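Local coordinates for protein Dok-7 (Mus musculus, PDB 3ML4) that acts as an adaptor whose homodimer binds and activates the muscle receptor tyrosine kinase MuSK in neuromuscular synapse formation, and binds phosphoinositides through its PH domain, at residues F118-A123 with L188-G193; P71-E76 with I148-M153. One frame throughout, in Å; residues are numbered along the deposited sequence.

Contact 1 of 2, residues F118-A123 with L188-G193; sequences FHVTVA and LSSAEG
Strand 115-122, the first of the IRS-type PTB domain, ends beside strand 184-189, the domain's last long strand before helix 193-203. The two run antiparallel, and Thr-121 with Ser-189 makes the hydrogen-bonded pair: Ser-189 N gives a nearly straight bond (174°) to Thr-121 O at 2.9 Å. The return bond, from Thr-121 N to Ser-189 O, is 3.0 Å long and meets a lone pair in the carbonyl plane.

On the buried face the packing is close and mainly aliphatic. Leu-188, its CG turned beside the backbone N, spreads two methyls: CD2 lies alongside Val-122 CG2 at 3.8 Å, while CD1 crosses obliquely toward Val-120 CG2. Branched aliphatics suit both the extended backbone and this core, which Leu-144 and Met-196 help to fill. The other face is loose: Thr-121 and Ser-189 carry small hydroxyl side chains toward solvent, their CB atoms 4.0 Å apart, and His-119 leads away from the partner strand.

Beyond the paired residues the chain turns into the helix. Ser-190, with OG anti to its backbone N (chi1 178°), accepts from Glu-192 N at 3.2 Å, closing an ST turn. An alanine here would remove this acceptor and would probably loosen the passage from strand to helix. Glu-192 occupies the N-cap position, and its extended side chain brings OE1 to 3.6 Å from CD1 of Phe-118, at the ring edge near the ring plane. Ring and carboxylate planes stand 74° apart. The chemistry thus divides three ways: backbone bonds fix the strand pairing, aliphatic groups seal the interior, and a carboxylate beside the slightly positive rim of an aromatic ring may add a weak electrostatic attraction.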
loop_
_atom_site.group_PDB
_atom_site.type_symbol
_atom_site.label_atom_id
_atom_site.label_comp_id
_atom_site.label_asym_id
_atom_site.label_seq_id
_atom_site.Cartn_x
_atom_site.Cartn_y
_atom_site.Cartn_z
ATOM N N PHE B 118 11.872 1.664 18.177
ATOM C CA PHE B 118 13.071 1.768 19.006
ATOM C C PHE B 118 12.762 2.550 20.272
ATOM O O PHE B 118 12.263 3.678 20.201
ATOM C CB PHE B 118 14.188 2.481 18.249
ATOM C CG PHE B 118 14.509 1.880 16.904
ATOM C CD1 PHE B 118 15.587 1.019 16.756
ATOM C CD2 PHE B 118 13.744 2.197 15.779
ATOM C CE1 PHE B 118 15.899 0.470 15.509
ATOM C CE2 PHE B 118 14.043 1.652 14.540
ATOM C CZ PHE B 118 15.128 0.788 14.405
ATOM N N HIS B 119 13.043 1.945 21.429
ATOM C CA HIS B 119 12.920 2.629 22.715
ATOM C C HIS B 119 13.976 3.731 22.820
ATOM O O HIS B 119 15.180 3.458 22.782
ATOM C CB HIS B 119 13.072 1.648 23.880
ATOM C CG HIS B 119 11.923 0.696 24.040
ATOM N ND1 HIS B 119 12.090 -0.670 24.147
ATOM C CD2 HIS B 119 10.585 0.914 24.074
ATOM C CE1 HIS B 119 10.907 -1.249 24.269
ATOM N NE2 HIS B 119 9.978 -0.312 24.224
ATOM N N VAL B 120 13.515 4.973 22.940
ATOM C CA VAL B 120 14.396 6.145 23.001
ATOM C C VAL B 120 14.057 7.093 24.164
ATOM O O VAL B 120 12.999 6.980 24.792
ATOM C CB VAL B 120 14.371 6.963 21.671
ATOM C CG1 VAL B 120 14.727 6.077 20.462
ATOM C CG2 VAL B 120 13.015 7.651 21.473
ATOM N N THR B 121 14.972 8.020 24.437
ATOM C CA THR B 121 14.753 9.106 25.377
ATOM C C THR B 121 14.850 10.415 24.610
ATOM O O THR B 121 15.893 10.718 24.028
ATOM C CB THR B 121 15.813 9.103 26.493
ATOM O OG1 THR B 121 16.001 7.765 26.981
ATOM C CG2 THR B 121 15.400 10.027 27.634
ATOM N N VAL B 122 13.765 11.181 24.606
ATOM C CA VAL B 122 13.714 12.452 23.886
ATOM C C VAL B 122 14.374 13.560 24.712
ATOM O O VAL B 122 13.946 13.852 25.829
ATOM C CB VAL B 122 12.252 12.853 23.487
ATOM C CG1 VAL B 122 12.227 14.177 22.708
ATOM C CG2 VAL B 122 11.580 11.747 22.671
ATOM N N ALA B 123 15.414 14.173 24.148
ATOM C CA ALA B 123 16.157 15.250 24.817
ATOM C C ALA B 123 15.320 16.515 24.993
ATOM O O ALA B 123 14.562 16.887 24.091
ATOM C CB ALA B 123 17.431 15.571 24.043
ATOM N N LEU B 188 17.651 12.326 20.125
ATOM C CA LEU B 188 17.219 11.143 20.867
ATOM C C LEU B 188 18.406 10.359 21.403
ATOM O O LEU B 188 19.432 10.247 20.735
ATOM C CB LEU B 188 16.350 10.225 19.990
ATOM C CG LEU B 188 15.238 10.819 19.113
ATOM C CD1 LEU B 188 14.560 9.727 18.276
ATOM C CD2 LEU B 188 14.207 11.576 19.940
ATOM N N SER B 189 18.248 9.829 22.616
ATOM C CA SER B 189 19.208 8.915 23.223
ATOM C C SER B 189 18.754 7.481 23.001
ATOM O O SER B 189 17.604 7.133 23.278
ATOM C CB SER B 189 19.347 9.171 24.729
ATOM O OG SER B 189 20.124 10.327 24.992
ATOM N N SER B 190 19.671 6.658 22.499
ATOM C CA SER B 190 19.443 5.232 22.310
ATOM C C SER B 190 20.748 4.543 21.965
ATOM O O SER B 190 21.695 5.190 21.519
ATOM C CB SER B 190 18.438 4.986 21.188
ATOM O OG SER B 190 18.264 3.595 20.984
ATOM N N ALA B 191 20.784 3.225 22.154
ATOM C CA ALA B 191 21.951 2.429 21.773
ATOM C C ALA B 191 21.818 1.838 20.352
ATOM O O ALA B 191 22.609 0.979 19.948
ATOM C CB ALA B 191 22.209 1.326 22.814
ATOM N N GLU B 192 20.832 2.311 19.591
ATOM C CA GLU B 192 20.543 1.730 18.280
ATOM C C GLU B 192 20.548 2.758 17.142
ATOM O O GLU B 192 19.850 2.595 16.142
ATOM C CB GLU B 192 19.208 0.968 18.321
ATOM C CG GLU B 192 19.146 -0.138 19.369
ATOM C CD GLU B 192 17.763 -0.725 19.498
ATOM O OE1 GLU B 192 16.848 0.006 19.928
ATOM O OE2 GLU B 192 17.585 -1.919 19.171
ATOM N N GLY B 193 21.352 3.804 17.298
ATOM C CA GLY B 193 21.409 4.890 16.329
ATOM C C GLY B 193 21.904 4.455 14.967
ATOM O O GLY B 193 21.390 4.908 13.942
#

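Contact 2 of 2, residues P71-E76 with I148-M153; sequences PALPYE and IPPTVM
A loop and the lead-in to a strand approach without any hydrogen bond between them, nearest at Tyr-75 and Ile-148 with CA atoms 6.9 Å apart, and the peptide before Pro-149 is cis. Ile-148 reaches into the curve of residues 73-75 and has the largest share of the contact. Its CG1-CD1 branch crosses Leu-73 obliquely, CD1 lying 3.7 Å from Leu-73 CD2. The same CD1 comes equally near CD of Pro-74, the two side chains crossing at about a right angle. The other branch, Ile-148 CG2, is anti to the backbone N and slides past Tyr-75, 3.7 Å from Tyr-75 CD1. A beta-branched residue suits this place because its two branches diverge, one to Leu-73 and Pro-74, the other to Tyr-75.

The partners belong to different domains: residues 71-76 lie in the loop between strands 59-71 and 81-86 of the PH domain, and residues 148-153 lead into strand 151-157 of the PTB domain, so the contact is an interdomain one. Prolines fit such loops, offering rigid apolar surface with no N-H to satisfy. Leu-73 CD1 meets Pro-150 CG tip to tip at 3.6 Å; Pro-150 also rests on Ala-83 and Ile-85. Tyr-75, with CG anti to its backbone N (chi1 -180°), sets CE1 4.0 Å from Pro-149 CD. Met-92 of strand 90-94 touches Tyr-75, Pro-149 and Pro-150 alike.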
loop_
_atom_site.group_PDB
_atom_site.type_symbol
_atom_site.label_atom_id
_atom_site.label_comp_id
_atom_site.label_asym_id
_atom_site.label_seq_id
_atom_site.Cartn_x
_atom_site.Cartn_y
_atom_site.Cartn_z
ATOM N N PRO B 71 4.143 -4.142 21.675
ATOM C CA PRO B 71 3.658 -5.183 22.585
ATOM C C PRO B 71 4.146 -5.056 24.025
ATOM O O PRO B 71 5.115 -4.355 24.286
ATOM C CB PRO B 71 4.239 -6.457 21.975
ATOM C CG PRO B 71 5.541 -6.011 21.370
ATOM C CD PRO B 71 5.391 -4.550 21.004
ATOM N N ALA B 72 3.460 -5.743 24.937
ATOM C CA ALA B 72 3.848 -5.883 26.358
ATOM C C ALA B 72 3.876 -4.577 27.155
ATOM O O ALA B 72 4.817 -4.308 27.910
ATOM C CB ALA B 72 5.168 -6.665 26.509
ATOM N N LEU B 73 2.834 -3.773 26.971
ATOM C CA LEU B 73 2.578 -2.615 27.813
ATOM C C LEU B 73 1.480 -3.002 28.791
ATOM O O LEU B 73 0.461 -3.542 28.380
ATOM C CB LEU B 73 2.101 -1.422 26.980
ATOM C CG LEU B 73 3.010 -0.721 25.964
ATOM C CD1 LEU B 73 2.184 0.221 25.099
ATOM C CD2 LEU B 73 4.179 0.028 26.608
ATOM N N PRO B 74 1.688 -2.743 30.095
ATOM C CA PRO B 74 0.644 -3.006 31.083
ATOM C C PRO B 74 -0.543 -2.062 30.901
ATOM O O PRO B 74 -0.354 -0.856 30.719
ATOM C CB PRO B 74 1.346 -2.740 32.419
ATOM C CG PRO B 74 2.826 -2.761 32.099
ATOM C CD PRO B 74 2.912 -2.217 30.721
ATOM N N TYR B 75 -1.753 -2.615 30.953
ATOM C CA TYR B 75 -2.963 -1.860 30.674
ATOM C C TYR B 75 -4.199 -2.597 31.181
ATOM O O TYR B 75 -4.435 -3.755 30.814
ATOM C CB TYR B 75 -3.076 -1.615 29.166
ATOM C CG TYR B 75 -4.294 -0.826 28.729
ATOM C CD1 TYR B 75 -4.364 0.553 28.923
ATOM C CD2 TYR B 75 -5.365 -1.458 28.100
ATOM C CE1 TYR B 75 -5.470 1.276 28.521
ATOM C CE2 TYR B 75 -6.482 -0.736 27.691
ATOM C CZ TYR B 75 -6.527 0.628 27.905
ATOM O OH TYR B 75 -7.627 1.352 27.501
ATOM N N GLU B 76 -4.972 -1.919 32.030
ATOM C CA GLU B 76 -6.259 -2.423 32.547
ATOM C C GLU B 76 -6.205 -3.847 33.110
ATOM O O GLU B 76 -7.103 -4.659 32.865
ATOM C CB GLU B 76 -7.354 -2.318 31.471
ATOM C CG GLU B 76 -7.645 -0.906 30.984
ATOM C CD GLU B 76 -8.336 -0.036 32.023
ATOM O OE1 GLU B 76 -9.034 -0.580 32.911
ATOM O OE2 GLU B 76 -8.183 1.203 31.941
ATOM N N ILE B 148 0.827 4.887 28.141
ATOM C CA ILE B 148 -0.097 3.800 27.910
ATOM C C ILE B 148 -1.467 4.367 28.257
ATOM O O ILE B 148 -1.637 4.904 29.349
ATOM C CB ILE B 148 0.239 2.565 28.771
ATOM C CG1 ILE B 148 1.641 2.043 28.427
ATOM C CG2 ILE B 148 -0.800 1.470 28.554
ATOM C CD1 ILE B 148 2.329 1.271 29.548
ATOM N N PRO B 149 -2.425 4.314 27.309
ATOM C CA PRO B 149 -2.237 3.809 25.940
ATOM C C PRO B 149 -1.459 4.814 25.084
ATOM O O PRO B 149 -1.656 6.015 25.239
ATOM C CB PRO B 149 -3.674 3.640 25.422
ATOM C CG PRO B 149 -4.479 4.625 26.196
ATOM C CD PRO B 149 -3.803 4.789 27.543
ATOM N N PRO B 150 -0.569 4.327 24.195
ATOM C CA PRO B 150 0.308 5.223 23.434
ATOM C C PRO B 150 -0.440 6.292 22.639
ATOM O O PRO B 150 -1.432 5.994 21.975
ATOM C CB PRO B 150 1.049 4.274 22.487
ATOM C CG PRO B 150 0.990 2.959 23.151
ATOM C CD PRO B 150 -0.330 2.915 23.850
ATOM N N THR B 151 0.036 7.530 22.742
ATOM C CA THR B 151 -0.475 8.639 21.939
ATOM C C THR B 151 0.659 9.261 21.133
ATOM O O THR B 151 1.800 9.303 21.587
ATOM C CB THR B 151 -1.152 9.733 22.801
ATOM O OG1 THR B 151 -0.219 10.234 23.764
ATOM C CG2 THR B 151 -2.375 9.184 23.521
ATOM N N VAL B 152 0.330 9.741 19.938
ATOM C CA VAL B 152 1.306 10.319 19.016
ATOM C C VAL B 152 1.623 11.756 19.417
ATOM O O VAL B 152 0.728 12.599 19.477
ATOM C CB VAL B 152 0.796 10.250 17.547
ATOM C CG1 VAL B 152 1.664 11.091 16.600
ATOM C CG2 VAL B 152 0.736 8.805 17.079
HETATM N N MSE B 153 2.899 12.018 19.686
HETATM C CA MSE B 153 3.367 13.330 20.134
HETATM C C MSE B 153 4.225 14.068 19.103
HETATM O O MSE B 153 4.588 15.226 19.309
HETATM C CB MSE B 153 4.153 13.193 21.437
HETATM C CG MSE B 153 5.251 12.150 21.379
HETATM SE SE MSE B 153 6.754 12.561 22.549
HETATM C CE MSE B 153 7.633 10.836 22.468
#

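Contact 1 lies within the PTB domain, joining its first strand to the run-up to its closing helix, whereas contact 2 joins that domain to the PH domain; their centres are about 18 Å apart. In sequence their segments alternate, and strands 115-122 and 151-157 belong to one sheet with two strands between them. The contacts nevertheless touch, Val-122 CG2 lying 4.1 Å from CE of the selenomethionine Met-153. Contact 1 sits about 17 Å from the centre of the chain and contact 2 about 11 Å, as befits a domain junction. PTB domains generally bind peptides between their fifth strand and this helix; contact 1 leads into the start of that helix, but no other protein chain of the assembly touches either contact.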